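Local coordinates for putative GH105 family protein (Salmonella enterica subsp. enterica serovar Paratyphi A, PDB 3QWT), which is of unknown function but, as an alpha/alpha-toroid protein and possible family 105 glycoside hydrolase, probably cleaves unsaturated uronyl sugars from oligosaccharides, at residues A[295-300]-A[326-331]; A[279-284]-A[318-323]; A[136-141]-A[176-181]; A[120-125]-A[183-188]; A[55-60]-A[156-161]. One frame throughout, in Å; residues are numbered along the deposited sequence.

Interaction 1: residues A[295-300]-A[326-331]; sequences SATAGF and RGIVKH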
# COMPACT_ATOMS: atom_id res chain seq x y z
N SER A 295 44.62 -19.52 5.74
CA SER A 295 43.33 -19.10 6.24
C SER A 295 42.76 -17.99 5.36
O SER A 295 41.57 -17.99 5.04
CB SER A 295 43.40 -18.68 7.71
OG SER A 295 44.19 -17.52 7.91
N ALA A 296 43.60 -17.04 4.98
CA ALA A 296 43.22 -16.02 4.01
C ALA A 296 42.77 -16.72 2.73
O ALA A 296 41.69 -16.44 2.21
CB ALA A 296 44.40 -15.08 3.72
N THR A 297 43.61 -17.63 2.24
CA THR A 297 43.28 -18.45 1.07
C THR A 297 41.88 -19.08 1.19
O THR A 297 41.12 -19.10 0.23
CB THR A 297 44.36 -19.55 0.82
OG1 THR A 297 45.65 -18.95 0.64
CG2 THR A 297 44.02 -20.36 -0.42
N ALA A 298 41.54 -19.58 2.38
CA ALA A 298 40.24 -20.22 2.57
C ALA A 298 39.09 -19.22 2.44
O ALA A 298 38.05 -19.53 1.85
CB ALA A 298 40.18 -20.94 3.91
N GLY A 299 39.27 -18.02 2.98
CA GLY A 299 38.21 -17.03 2.93
C GLY A 299 38.00 -16.64 1.48
O GLY A 299 36.87 -16.52 1.01
N PHE A 300 39.11 -16.48 0.78
CA PHE A 300 39.10 -16.15 -0.63
C PHE A 300 38.32 -17.20 -1.41
O PHE A 300 37.44 -16.89 -2.19
CB PHE A 300 40.52 -16.05 -1.14
CG PHE A 300 41.24 -14.82 -0.69
CD1 PHE A 300 40.55 -13.65 -0.44
CD2 PHE A 300 42.62 -14.83 -0.54
CE1 PHE A 300 41.21 -12.51 -0.03
CE2 PHE A 300 43.30 -13.69 -0.14
CZ PHE A 300 42.59 -12.53 0.12
N ARG A 326 41.57 -27.08 -3.98
CA ARG A 326 42.50 -28.20 -4.06
C ARG A 326 43.68 -27.94 -3.12
O ARG A 326 44.05 -28.79 -2.32
CB ARG A 326 42.97 -28.42 -5.50
CG ARG A 326 41.96 -29.17 -6.36
CD ARG A 326 42.24 -29.02 -7.84
NE ARG A 326 41.11 -29.51 -8.63
CZ ARG A 326 41.18 -30.51 -9.51
NH1 ARG A 326 42.34 -31.12 -9.74
NH2 ARG A 326 40.10 -30.89 -10.16
N GLY A 327 44.23 -26.73 -3.21
CA GLY A 327 45.27 -26.29 -2.30
C GLY A 327 44.90 -26.42 -0.83
O GLY A 327 45.71 -26.88 -0.02
N ILE A 328 43.68 -26.01 -0.48
CA ILE A 328 43.23 -26.06 0.92
C ILE A 328 43.19 -27.50 1.43
O ILE A 328 43.60 -27.78 2.56
CB ILE A 328 41.83 -25.43 1.13
CG1 ILE A 328 41.87 -23.91 0.93
CG2 ILE A 328 41.31 -25.74 2.54
CD1 ILE A 328 42.75 -23.21 1.94
N VAL A 329 42.68 -28.40 0.61
CA VAL A 329 42.62 -29.79 1.00
C VAL A 329 44.04 -30.30 1.21
O VAL A 329 44.31 -30.98 2.19
CB VAL A 329 41.87 -30.64 -0.04
CG1 VAL A 329 42.07 -32.12 0.25
CG2 VAL A 329 40.40 -30.29 -0.05
N LYS A 330 44.95 -29.95 0.30
CA LYS A 330 46.35 -30.35 0.44
C LYS A 330 46.94 -29.91 1.77
O LYS A 330 47.84 -30.57 2.31
CB LYS A 330 47.19 -29.79 -0.71
CG LYS A 330 47.55 -30.82 -1.79
CD LYS A 330 46.31 -31.57 -2.28
CE LYS A 330 45.57 -30.82 -3.39
NZ LYS A 330 44.21 -31.38 -3.64
N HIS A 331 46.43 -28.81 2.31
CA HIS A 331 47.02 -28.23 3.52
C HIS A 331 46.30 -28.62 4.81
O HIS A 331 46.61 -28.10 5.88
CB HIS A 331 47.09 -26.72 3.42
CG HIS A 331 48.22 -26.23 2.56
ND1 HIS A 331 48.24 -26.39 1.20
CD2 HIS A 331 49.36 -25.58 2.88
CE1 HIS A 331 49.34 -25.86 0.71
NE2 HIS A 331 50.04 -25.37 1.71
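Ile328 reaches across from helix 318-330 and sets a single methyl, CD1, against the shoulder between Thr297 and Ala298 of helix 294-309. Ile328 CD1 lies 3.9 Å from Thr297 CG2 and 4.0 Å from Ala298 CB; it also rests 3.9 Å over the backbone, at Ala298 N. The Thr297 and Ile328 side chains run side by side, pointing opposite ways. With chi1 at -69° and chi2 at -63°, the Ile328 chain folds so that CD1, rather than CG2, does the touching. This is buried apolar packing between two helices of the alpha/alpha toroid, whose CA atoms come to 6.8 Å at Ala298 and Ile328, with no hydrogen bond bridging the two segments. The Thr297 hydroxyl is held on another side, OG1 bonding to Glu293 O one turn back and to Trp281 N, which is consistent with its methyl being the part that meets Ile328. Ala298 is backed by Met368 and Cys372 of helix 363-377. Beyond Ile328 the helix runs to Lys330, and just after it His331 ND1 donates to Gly327 O at 2.9 Å, tilted 33° from the carbonyl plane; the His331 side chain packs on Leu280.

Interaction 2: residues A[279-284]-A[318-323]; sequences GLWHTL and AQVAEK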
# COMPACT_ATOMS: atom_id res chain seq x y z
N GLY A 279 47.61 -22.57 -5.68
CA GLY A 279 46.21 -22.27 -5.43
C GLY A 279 46.05 -21.45 -4.17
O GLY A 279 44.95 -21.03 -3.82
N LEU A 280 47.17 -21.23 -3.47
CA LEU A 280 47.19 -20.40 -2.27
C LEU A 280 47.62 -18.98 -2.60
O LEU A 280 48.09 -18.71 -3.70
CB LEU A 280 48.11 -21.01 -1.22
CG LEU A 280 47.41 -21.90 -0.18
CD1 LEU A 280 46.96 -23.24 -0.77
CD2 LEU A 280 48.32 -22.11 1.00
N TRP A 281 47.45 -18.08 -1.63
CA TRP A 281 47.86 -16.68 -1.80
C TRP A 281 48.91 -16.29 -0.78
O TRP A 281 48.89 -16.79 0.35
CB TRP A 281 46.66 -15.74 -1.62
CG TRP A 281 45.83 -15.60 -2.81
CD1 TRP A 281 45.93 -14.64 -3.78
CD2 TRP A 281 44.73 -16.43 -3.17
NE1 TRP A 281 44.95 -14.82 -4.72
CE2 TRP A 281 44.20 -15.91 -4.38
CE3 TRP A 281 44.13 -17.55 -2.59
CZ2 TRP A 281 43.10 -16.48 -5.01
CZ3 TRP A 281 43.04 -18.12 -3.23
CH2 TRP A 281 42.54 -17.59 -4.43
N HIS A 282 49.80 -15.38 -1.18
CA HIS A 282 50.85 -14.87 -0.29
C HIS A 282 50.31 -13.95 0.82
O HIS A 282 49.38 -13.16 0.59
CB HIS A 282 51.93 -14.17 -1.11
CG HIS A 282 52.58 -15.04 -2.13
ND1 HIS A 282 53.64 -15.88 -1.83
CD2 HIS A 282 52.34 -15.20 -3.45
CE1 HIS A 282 54.01 -16.52 -2.93
NE2 HIS A 282 53.25 -16.12 -3.93
N THR A 283 50.89 -14.05 2.01
CA THR A 283 50.39 -13.34 3.18
C THR A 283 50.50 -11.83 2.99
O THR A 283 49.68 -11.06 3.51
CB THR A 283 51.09 -13.80 4.48
OG1 THR A 283 50.32 -13.38 5.61
CG2 THR A 283 52.50 -13.22 4.58
N LEU A 284 51.50 -11.40 2.24
CA LEU A 284 51.44 -10.10 1.59
C LEU A 284 51.16 -10.40 0.14
O LEU A 284 52.03 -10.94 -0.56
CB LEU A 284 52.74 -9.32 1.74
CG LEU A 284 52.87 -8.25 2.82
CD1 LEU A 284 51.60 -8.09 3.63
CD2 LEU A 284 54.07 -8.54 3.70
N ALA A 318 35.61 -19.43 -11.47
CA ALA A 318 35.53 -20.70 -10.76
C ALA A 318 36.90 -21.37 -10.68
O ALA A 318 37.29 -21.86 -9.63
CB ALA A 318 34.52 -21.62 -11.40
N GLN A 319 37.63 -21.40 -11.80
CA GLN A 319 38.94 -22.04 -11.83
C GLN A 319 39.81 -21.56 -10.67
O GLN A 319 40.45 -22.36 -10.00
CB GLN A 319 39.66 -21.77 -13.15
CG GLN A 319 39.06 -22.50 -14.34
CD GLN A 319 39.50 -21.89 -15.66
OE1 GLN A 319 39.15 -20.75 -15.98
NE2 GLN A 319 40.27 -22.65 -16.44
N VAL A 320 39.82 -20.25 -10.44
CA VAL A 320 40.56 -19.72 -9.30
C VAL A 320 40.13 -20.39 -7.99
O VAL A 320 40.97 -20.87 -7.21
CB VAL A 320 40.34 -18.23 -9.17
CG1 VAL A 320 40.85 -17.76 -7.81
CG2 VAL A 320 41.03 -17.51 -10.31
N ALA A 321 38.83 -20.41 -7.76
CA ALA A 321 38.26 -21.05 -6.59
C ALA A 321 38.68 -22.52 -6.52
O ALA A 321 39.19 -22.99 -5.49
CB ALA A 321 36.75 -20.94 -6.60
N GLU A 322 38.48 -23.24 -7.62
CA GLU A 322 38.82 -24.66 -7.73
C GLU A 322 40.27 -24.96 -7.38
O GLU A 322 40.56 -25.93 -6.67
CB GLU A 322 38.52 -25.16 -9.14
CG GLU A 322 38.98 -26.58 -9.41
CD GLU A 322 38.14 -27.62 -8.70
OE1 GLU A 322 37.01 -27.28 -8.27
OE2 GLU A 322 38.62 -28.78 -8.57
N LYS A 323 41.20 -24.13 -7.87
CA LYS A 323 42.60 -24.29 -7.50
C LYS A 323 42.77 -24.09 -6.00
O LYS A 323 43.38 -24.91 -5.32
CB LYS A 323 43.49 -23.32 -8.27
CG LYS A 323 43.38 -23.47 -9.76
CD LYS A 323 44.42 -22.65 -10.50
CE LYS A 323 44.24 -22.79 -12.00
NZ LYS A 323 45.17 -21.91 -12.76
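Gly279 and Trp281 place the loop between helices 255-272 and 294-309 against the start of helix 318-330, a loop-on-helix contact within the alpha/alpha toroid. The nearest pair of CA atoms is Gly279 CA and Lys323 CA, 4.6 Å apart. Gly279 has a positive phi of 85°, and its bare CA faces the helix, 3.9 Å from Lys323 O and 4.1 Å from Lys323 CB. The rest of the Lys323 chain, extended beyond CG, leads away from the loop.

Apolar packing is carried by Trp281 and Val320, whose side chains run nearly perpendicular to each other. Val320 CG1 meets the six-membered ring of the indole at its edge, near the ring plane; CG1 stands anti to the backbone N and is the branch that does the touching. Val320 also leans on Ile304 of helix 294-309, and the Trp281 ring makes an edge-to-face pair with Phe300 of that helix.

Polar bonds come from outside the two segments. Trp281 NE1 is held by Leu271 O, which helps fix the rotation of the indole, and the amide of Gln275 bonds through NE2 to both Gly279 O and Val320 O, tying loop to helix. Val320 CG1 straddles one bond of the indole rim, 3.8 Å from both Trp281 CH2 and Trp281 CZ2.

Interaction 3: residues A[136-141]-A[176-181]; sequences TWAEWA and LPLAKI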
# COMPACT_ATOMS: atom_id res chain seq x y z
N THR A 136 21.35 -5.87 23.52
CA THR A 136 22.31 -5.09 24.26
C THR A 136 23.56 -4.78 23.43
O THR A 136 23.99 -3.62 23.36
CB THR A 136 22.68 -5.74 25.56
OG1 THR A 136 21.48 -6.03 26.29
CG2 THR A 136 23.56 -4.81 26.36
N TRP A 137 24.09 -5.79 22.75
CA TRP A 137 25.35 -5.64 22.01
C TRP A 137 25.17 -4.85 20.72
O TRP A 137 26.03 -4.05 20.35
CB TRP A 137 25.99 -7.01 21.73
CG TRP A 137 26.73 -7.62 22.93
CD1 TRP A 137 26.18 -8.13 24.06
CD2 TRP A 137 28.14 -7.82 23.04
NE1 TRP A 137 27.16 -8.63 24.88
CE2 TRP A 137 28.38 -8.44 24.28
CE3 TRP A 137 29.24 -7.53 22.22
CZ2 TRP A 137 29.65 -8.77 24.72
CZ3 TRP A 137 30.51 -7.86 22.66
CH2 TRP A 137 30.71 -8.47 23.90
N ALA A 138 24.06 -5.07 20.02
CA ALA A 138 23.78 -4.27 18.83
C ALA A 138 23.56 -2.82 19.24
O ALA A 138 24.05 -1.90 18.59
CB ALA A 138 22.57 -4.80 18.06
N GLU A 139 22.82 -2.61 20.33
CA GLU A 139 22.60 -1.25 20.81
C GLU A 139 23.93 -0.58 21.16
O GLU A 139 24.10 0.62 20.91
CB GLU A 139 21.67 -1.22 22.03
CG GLU A 139 20.19 -1.15 21.69
CD GLU A 139 19.83 0.09 20.86
OE1 GLU A 139 20.00 1.23 21.37
OE2 GLU A 139 19.38 -0.07 19.70
N TRP A 140 24.86 -1.36 21.72
CA TRP A 140 26.20 -0.85 22.03
C TRP A 140 26.94 -0.44 20.76
O TRP A 140 27.56 0.63 20.70
CB TRP A 140 27.02 -1.90 22.76
CG TRP A 140 28.50 -1.56 22.81
CD1 TRP A 140 29.13 -0.79 23.74
CD2 TRP A 140 29.52 -1.98 21.88
NE1 TRP A 140 30.48 -0.71 23.45
CE2 TRP A 140 30.74 -1.43 22.32
CE3 TRP A 140 29.52 -2.78 20.73
CZ2 TRP A 140 31.95 -1.64 21.65
CZ3 TRP A 140 30.72 -2.98 20.06
CH2 TRP A 140 31.92 -2.41 20.52
N ALA A 141 26.93 -1.33 19.78
CA ALA A 141 27.56 -1.06 18.49
C ALA A 141 26.99 0.21 17.87
O ALA A 141 27.72 1.00 17.27
CB ALA A 141 27.38 -2.25 17.54
N LEU A 176 28.97 -6.98 9.92
CA LEU A 176 28.08 -8.01 9.42
C LEU A 176 27.12 -8.49 10.52
O LEU A 176 25.94 -8.64 10.27
CB LEU A 176 28.87 -9.18 8.82
CG LEU A 176 28.00 -10.34 8.34
CD1 LEU A 176 26.99 -9.87 7.31
CD2 LEU A 176 28.87 -11.41 7.75
N PRO A 177 27.64 -8.72 11.74
CA PRO A 177 26.71 -9.08 12.83
C PRO A 177 25.63 -8.04 13.04
O PRO A 177 24.47 -8.38 13.28
CB PRO A 177 27.62 -9.16 14.06
CG PRO A 177 28.97 -9.53 13.50
CD PRO A 177 29.05 -8.91 12.13
N LEU A 178 26.00 -6.77 12.96
CA LEU A 178 25.03 -5.69 13.16
C LEU A 178 23.94 -5.70 12.09
O LEU A 178 22.76 -5.60 12.39
CB LEU A 178 25.72 -4.33 13.19
CG LEU A 178 24.76 -3.16 13.25
CD1 LEU A 178 23.92 -3.17 14.56
CD2 LEU A 178 25.54 -1.87 13.12
N ALA A 179 24.35 -5.81 10.83
CA ALA A 179 23.44 -6.02 9.72
C ALA A 179 22.49 -7.20 9.96
O ALA A 179 21.28 -7.09 9.77
CB ALA A 179 24.24 -6.27 8.45
N LYS A 180 23.03 -8.34 10.38
CA LYS A 180 22.17 -9.51 10.49
C LYS A 180 21.11 -9.26 11.56
O LYS A 180 19.92 -9.50 11.35
CB LYS A 180 22.98 -10.78 10.77
CG LYS A 180 22.14 -11.99 11.19
CD LYS A 180 21.12 -12.38 10.14
CE LYS A 180 20.46 -13.73 10.48
NZ LYS A 180 19.37 -14.17 9.53
N ILE A 181 21.55 -8.72 12.69
CA ILE A 181 20.64 -8.45 13.79
C ILE A 181 19.58 -7.44 13.39
O ILE A 181 18.42 -7.57 13.77
CB ILE A 181 21.41 -7.95 15.04
CG1 ILE A 181 22.36 -9.05 15.52
CG2 ILE A 181 20.44 -7.60 16.16
CD1 ILE A 181 23.09 -8.70 16.79
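Ala138, the residue of helix 131-143 that meets helix 170-184, has an indole in the residue before it and another two places on, and both are turned from the contact. The Trp140 ring has Trp137 O at its edge, in plane, and packs on Lys107, Met112 and Met145. The Trp137 ring makes a cation-pi contact with Lys107 and meets the Phe115 ring with the planes at about 35°, while its NE1 donates to the C-terminal carboxylate of Phe381 of a neighbouring subunit. One side of helix 131-143 thus serves aromatic packing and the subunit interface, and the small side chain of Ala138 is left to face helix 170-184. There its CB is 4.1 Å from Leu178 CD1, 4.0 Å from Ile181 CG2 and 4.1 Å from Ile181 CD1, so one methyl touches residues a turn apart. Such close packing of successive helices builds the alpha/alpha toroid; here the CA atoms of Ala138 and Leu178 come to 6.0 Å. Leu178 needs its torsions to get there: with CG anti to the backbone N (chi1 174°), CD1 swings in toward Ala138. Ile181 is directed toward helix 131-143 and offers both its CG2 branch and the end of its longer arm. Helix 170-184 is kinked at Pro177, whose ring nitrogen has no hydrogen to bond to the preceding turn. Tyr190 of helix 188-205 packs on both Ala138 and Leu178, and its hydroxyl is hydrogen-bonded to Glu139 OE2.

Interaction 4: residues A[120-125]-A[183-188]; sequences YRYEET and KLLNRP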
# COMPACT_ATOMS: atom_id res chain seq x y z
N TYR A 120 21.55 -16.00 14.19
CA TYR A 120 20.97 -17.08 13.41
C TYR A 120 20.32 -18.13 14.30
O TYR A 120 19.29 -18.70 13.96
CB TYR A 120 22.03 -17.75 12.54
CG TYR A 120 22.27 -17.09 11.21
CD1 TYR A 120 23.40 -16.28 11.00
CD2 TYR A 120 21.38 -17.26 10.16
CE1 TYR A 120 23.63 -15.67 9.77
CE2 TYR A 120 21.60 -16.65 8.93
CZ TYR A 120 22.73 -15.86 8.74
OH TYR A 120 22.95 -15.26 7.53
N ARG A 121 20.92 -18.40 15.45
CA ARG A 121 20.35 -19.39 16.34
C ARG A 121 19.04 -18.87 16.94
O ARG A 121 18.08 -19.61 17.09
CB ARG A 121 21.35 -19.85 17.42
CG ARG A 121 22.54 -20.67 16.87
CD ARG A 121 22.10 -22.00 16.25
NE ARG A 121 21.55 -22.93 17.25
CZ ARG A 121 20.43 -23.64 17.08
NH1 ARG A 121 19.74 -23.53 15.96
NH2 ARG A 121 20.01 -24.45 18.05
N TYR A 122 19.01 -17.59 17.28
CA TYR A 122 17.78 -17.00 17.78
C TYR A 122 16.70 -17.04 16.71
O TYR A 122 15.53 -17.31 17.01
CB TYR A 122 17.99 -15.56 18.25
CG TYR A 122 16.71 -14.89 18.68
CD1 TYR A 122 16.04 -15.32 19.83
CD2 TYR A 122 16.17 -13.86 17.95
CE1 TYR A 122 14.87 -14.73 20.22
CE2 TYR A 122 14.99 -13.25 18.33
CZ TYR A 122 14.35 -13.69 19.48
OH TYR A 122 13.17 -13.09 19.88
N GLU A 123 17.09 -16.78 15.47
CA GLU A 123 16.15 -16.83 14.35
C GLU A 123 15.44 -18.19 14.26
O GLU A 123 14.22 -18.24 14.10
CB GLU A 123 16.88 -16.53 13.05
CG GLU A 123 15.98 -16.54 11.82
CD GLU A 123 16.69 -16.03 10.58
OE1 GLU A 123 16.07 -15.29 9.79
OE2 GLU A 123 17.88 -16.37 10.38
N GLU A 124 16.19 -19.29 14.39
CA GLU A 124 15.61 -20.64 14.34
C GLU A 124 14.81 -21.03 15.57
O GLU A 124 13.75 -21.63 15.45
CB GLU A 124 16.68 -21.71 14.12
CG GLU A 124 17.74 -21.39 13.10
CD GLU A 124 18.85 -22.43 13.09
OE1 GLU A 124 20.02 -22.06 13.39
OE2 GLU A 124 18.54 -23.61 12.81
N THR A 125 15.30 -20.69 16.76
CA THR A 125 14.72 -21.20 18.01
C THR A 125 13.86 -20.19 18.76
O THR A 125 13.01 -20.58 19.55
CB THR A 125 15.81 -21.69 19.00
OG1 THR A 125 16.49 -20.56 19.56
CG2 THR A 125 16.82 -22.61 18.30
N LYS A 183 18.31 -6.86 10.37
CA LYS A 183 17.32 -7.60 9.62
C LYS A 183 16.47 -8.46 10.57
O LYS A 183 15.24 -8.38 10.56
CB LYS A 183 18.01 -8.45 8.57
CG LYS A 183 18.58 -7.64 7.41
CD LYS A 183 17.44 -6.92 6.66
CE LYS A 183 17.93 -6.05 5.52
NZ LYS A 183 16.76 -5.61 4.70
N LEU A 184 17.13 -9.24 11.41
CA LEU A 184 16.45 -10.16 12.33
C LEU A 184 15.42 -9.48 13.24
O LEU A 184 14.28 -9.92 13.33
CB LEU A 184 17.47 -10.93 13.17
CG LEU A 184 16.89 -11.89 14.22
CD1 LEU A 184 15.97 -12.90 13.56
CD2 LEU A 184 18.00 -12.62 15.00
N LEU A 185 15.82 -8.42 13.93
CA LEU A 185 14.92 -7.73 14.85
C LEU A 185 14.08 -6.66 14.16
O LEU A 185 13.45 -5.84 14.83
CB LEU A 185 15.71 -7.12 16.02
CG LEU A 185 16.65 -8.04 16.78
CD1 LEU A 185 17.28 -7.28 17.90
CD2 LEU A 185 15.94 -9.28 17.30
N ASN A 186 14.06 -6.65 12.84
CA ASN A 186 13.39 -5.57 12.09
C ASN A 186 13.75 -4.19 12.60
O ASN A 186 12.87 -3.41 12.98
CB ASN A 186 11.86 -5.73 12.11
CG ASN A 186 11.40 -7.01 11.43
OD1 ASN A 186 11.78 -7.31 10.30
ND2 ASN A 186 10.58 -7.78 12.14
N ARG A 187 15.05 -3.89 12.64
CA ARG A 187 15.51 -2.57 13.02
C ARG A 187 16.34 -2.00 11.88
O ARG A 187 17.57 -2.12 11.87
CB ARG A 187 16.28 -2.64 14.34
CG ARG A 187 15.39 -3.09 15.51
CD ARG A 187 16.14 -3.16 16.84
NE ARG A 187 15.26 -3.61 17.93
CZ ARG A 187 15.62 -3.66 19.21
NH1 ARG A 187 16.86 -3.29 19.59
NH2 ARG A 187 14.75 -4.07 20.12
N PRO A 188 15.67 -1.36 10.91
CA PRO A 188 16.38 -0.96 9.69
C PRO A 188 17.48 0.06 9.96
O PRO A 188 18.32 0.22 9.08
CB PRO A 188 15.28 -0.33 8.81
CG PRO A 188 13.97 -0.62 9.50
CD PRO A 188 14.28 -0.85 10.95
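A Schellman motif ends helix 170-184 just where Leu184 and Leu185 meet Tyr122 and Glu123 of helix 114-125. Asn186 takes the positive-phi position, its N bonded to Lys183 O at 3.1 Å, and Arg187 N reaches back to Gly182 O. Leu184 splits its two methyls between neighbouring residues: CD2 meets the Tyr122 ring at the edge, in plane, 3.7 Å from CD2 of Tyr122, and CD1 lies 3.8 Å from Glu123 CB. Its CG stands anti to the backbone N (chi1 178°), which carries the fork across to the other helix. Leu185 adds a looser touch, CD2 to Tyr122 CE2 at 4.2 Å. Glu123 lends only its aliphatic part to Leu184; its OE2 forms a salt bridge with Lys180 NZ. Farther round helix 114-125, Arg121 NH1 forms a hydrogen-bonded salt bridge with Glu124 OE1 at 3.0 Å, coming from above the carboxylate plane, and Arg121 NE pairs with Asp93. Tyr122 and Leu185 both pack on Leu131 of helix 131-143, which closes one flank of the contact, while Arg121 rests against helices 67-83 and 86-102 on another side of its helix.

Interaction 5: residues A[55-60]-A[156-161]; sequences RVIDTK and ITLAEE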
# COMPACT_ATOMS: atom_id res chain seq x y z
N ARG A 55 43.33 -9.97 33.44
CA ARG A 55 42.70 -10.85 32.47
C ARG A 55 43.72 -11.61 31.60
O ARG A 55 44.68 -11.02 31.07
CB ARG A 55 41.66 -10.10 31.61
CG ARG A 55 40.41 -9.73 32.38
CD ARG A 55 39.35 -9.12 31.50
NE ARG A 55 39.63 -7.72 31.25
CZ ARG A 55 39.03 -6.98 30.32
NH1 ARG A 55 39.36 -5.70 30.16
NH2 ARG A 55 38.09 -7.52 29.54
N VAL A 56 43.52 -12.92 31.50
CA VAL A 56 44.21 -13.75 30.51
C VAL A 56 43.16 -14.36 29.57
O VAL A 56 42.36 -15.20 29.98
CB VAL A 56 44.99 -14.90 31.19
CG1 VAL A 56 45.53 -15.86 30.15
CG2 VAL A 56 46.13 -14.35 32.05
N ILE A 57 43.16 -13.93 28.31
CA ILE A 57 42.20 -14.47 27.35
C ILE A 57 42.86 -15.48 26.39
O ILE A 57 43.83 -15.16 25.69
CB ILE A 57 41.50 -13.33 26.55
CG1 ILE A 57 40.69 -12.43 27.48
CG2 ILE A 57 40.59 -13.90 25.46
CD1 ILE A 57 41.39 -11.13 27.84
N ASP A 58 42.32 -16.70 26.38
CA ASP A 58 42.74 -17.73 25.44
C ASP A 58 42.06 -17.51 24.09
O ASP A 58 40.86 -17.72 23.93
CB ASP A 58 42.45 -19.13 25.99
CG ASP A 58 43.05 -20.24 25.13
OD1 ASP A 58 43.79 -19.95 24.16
OD2 ASP A 58 42.77 -21.42 25.43
N THR A 59 42.87 -17.08 23.13
CA THR A 59 42.44 -16.66 21.80
C THR A 59 42.44 -17.84 20.83
O THR A 59 41.88 -17.77 19.72
CB THR A 59 43.46 -15.60 21.31
OG1 THR A 59 42.90 -14.30 21.40
CG2 THR A 59 43.94 -15.88 19.90
N LYS A 60 43.06 -18.93 21.28
CA LYS A 60 43.36 -20.08 20.43
C LYS A 60 42.58 -21.34 20.85
O LYS A 60 42.01 -22.04 20.00
CB LYS A 60 44.88 -20.32 20.40
CG LYS A 60 45.31 -21.72 20.04
CD LYS A 60 46.78 -21.94 20.43
CE LYS A 60 47.68 -22.03 19.21
NZ LYS A 60 47.58 -23.36 18.54
N ILE A 156 38.28 -0.74 17.95
CA ILE A 156 38.66 -0.91 19.34
C ILE A 156 38.61 -2.37 19.78
O ILE A 156 37.66 -3.10 19.50
CB ILE A 156 37.85 -0.03 20.31
CG1 ILE A 156 38.40 -0.16 21.74
CG2 ILE A 156 36.39 -0.43 20.30
CD1 ILE A 156 37.67 0.70 22.75
N THR A 157 39.63 -2.77 20.51
CA THR A 157 39.93 -4.16 20.76
C THR A 157 39.94 -4.49 22.27
O THR A 157 39.79 -3.58 23.09
CB THR A 157 41.27 -4.45 20.07
OG1 THR A 157 41.01 -4.84 18.72
CG2 THR A 157 42.10 -5.49 20.78
N LEU A 158 40.07 -5.76 22.63
CA LEU A 158 40.23 -6.13 24.04
C LEU A 158 41.45 -5.42 24.61
O LEU A 158 41.45 -5.00 25.77
CB LEU A 158 40.41 -7.64 24.20
CG LEU A 158 39.18 -8.55 24.30
CD1 LEU A 158 39.57 -9.99 24.04
CD2 LEU A 158 38.52 -8.42 25.67
N ALA A 159 42.47 -5.27 23.76
CA ALA A 159 43.81 -4.86 24.19
C ALA A 159 44.21 -3.41 23.92
O ALA A 159 45.06 -2.86 24.63
CB ALA A 159 44.84 -5.79 23.58
N GLU A 160 43.63 -2.79 22.90
CA GLU A 160 44.03 -1.44 22.51
C GLU A 160 42.84 -0.58 22.14
O GLU A 160 41.86 -1.08 21.56
CB GLU A 160 44.95 -1.51 21.28
CG GLU A 160 46.17 -2.42 21.45
CD GLU A 160 47.15 -2.29 20.27
OE1 GLU A 160 47.76 -1.20 20.11
OE2 GLU A 160 47.31 -3.28 19.51
N GLU A 161 42.92 0.71 22.45
CA GLU A 161 41.95 1.66 21.94
C GLU A 161 41.99 1.74 20.41
O GLU A 161 40.94 1.65 19.75
CB GLU A 161 42.16 3.05 22.54
CG GLU A 161 41.61 3.20 23.93
CD GLU A 161 41.59 4.64 24.39
OE1 GLU A 161 41.65 5.55 23.53
OE2 GLU A 161 41.50 4.87 25.63
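Leu158 spreads its two methyls over Arg55 and Ile57, side chains two residues apart on the other segment. Its CD2 lies 4.0 Å from Arg55 NH2, coming up obliquely to the guanidinium, and its CD1 is 4.3 Å from Ile57 CG2. The arginine chain bends at chi3 (-80°), which turns its head toward the leucine. Several partners hold that head: NE forms a salt bridge with Asp53, NH2 bonds to Thr106 OG1, and NH1 makes a weak bond to Leu14 O of a neighbouring subunit. Ile57 lies in strand 56-57, paired antiparallel with strand 49-50 among the loops that join the helices of the toroid, and Arg55 just precedes it; Leu49 of the other strand packs on both Ile57 and Leu158. Just past the strand Asp58 forms an Asx turn, OD1 accepting from Lys60 N at 3.1 Å from above the carboxylate plane. The loop around Leu158 is held by a backbone bond from Thr157 N to Glu160 O at 3.0 Å. A bound glycerol, probably from the crystallisation liquor, sits about 5 Å from the Ile57 side chain, and Glu161 OE2 is hydrogen-bonded to Ser11 OG of the neighbouring subunit.

Overall arrangement
From the N terminus, the hairpin at 55-60 opens interaction 5, and helices 114-125 and 131-143 then open interactions 4 and 3. Interaction 5 closes first, at 156-161; helix 170-184 next closes interaction 3 and, at its end, interaction 4. Interaction 3 therefore nests within interaction 4, and interaction 5 crosses both. Farther on, 279-284 and 295-300 open interactions 2 and 1, which cross as helix 318-330 closes them in the same order. Interactions 1 and 2 touch, as do 3 and 4; these two pairs, on opposite sides of the chain's centre, join helix to helix and, in interaction 2, a loop to a helix. Interactions 3 and 5 both border the second subunit.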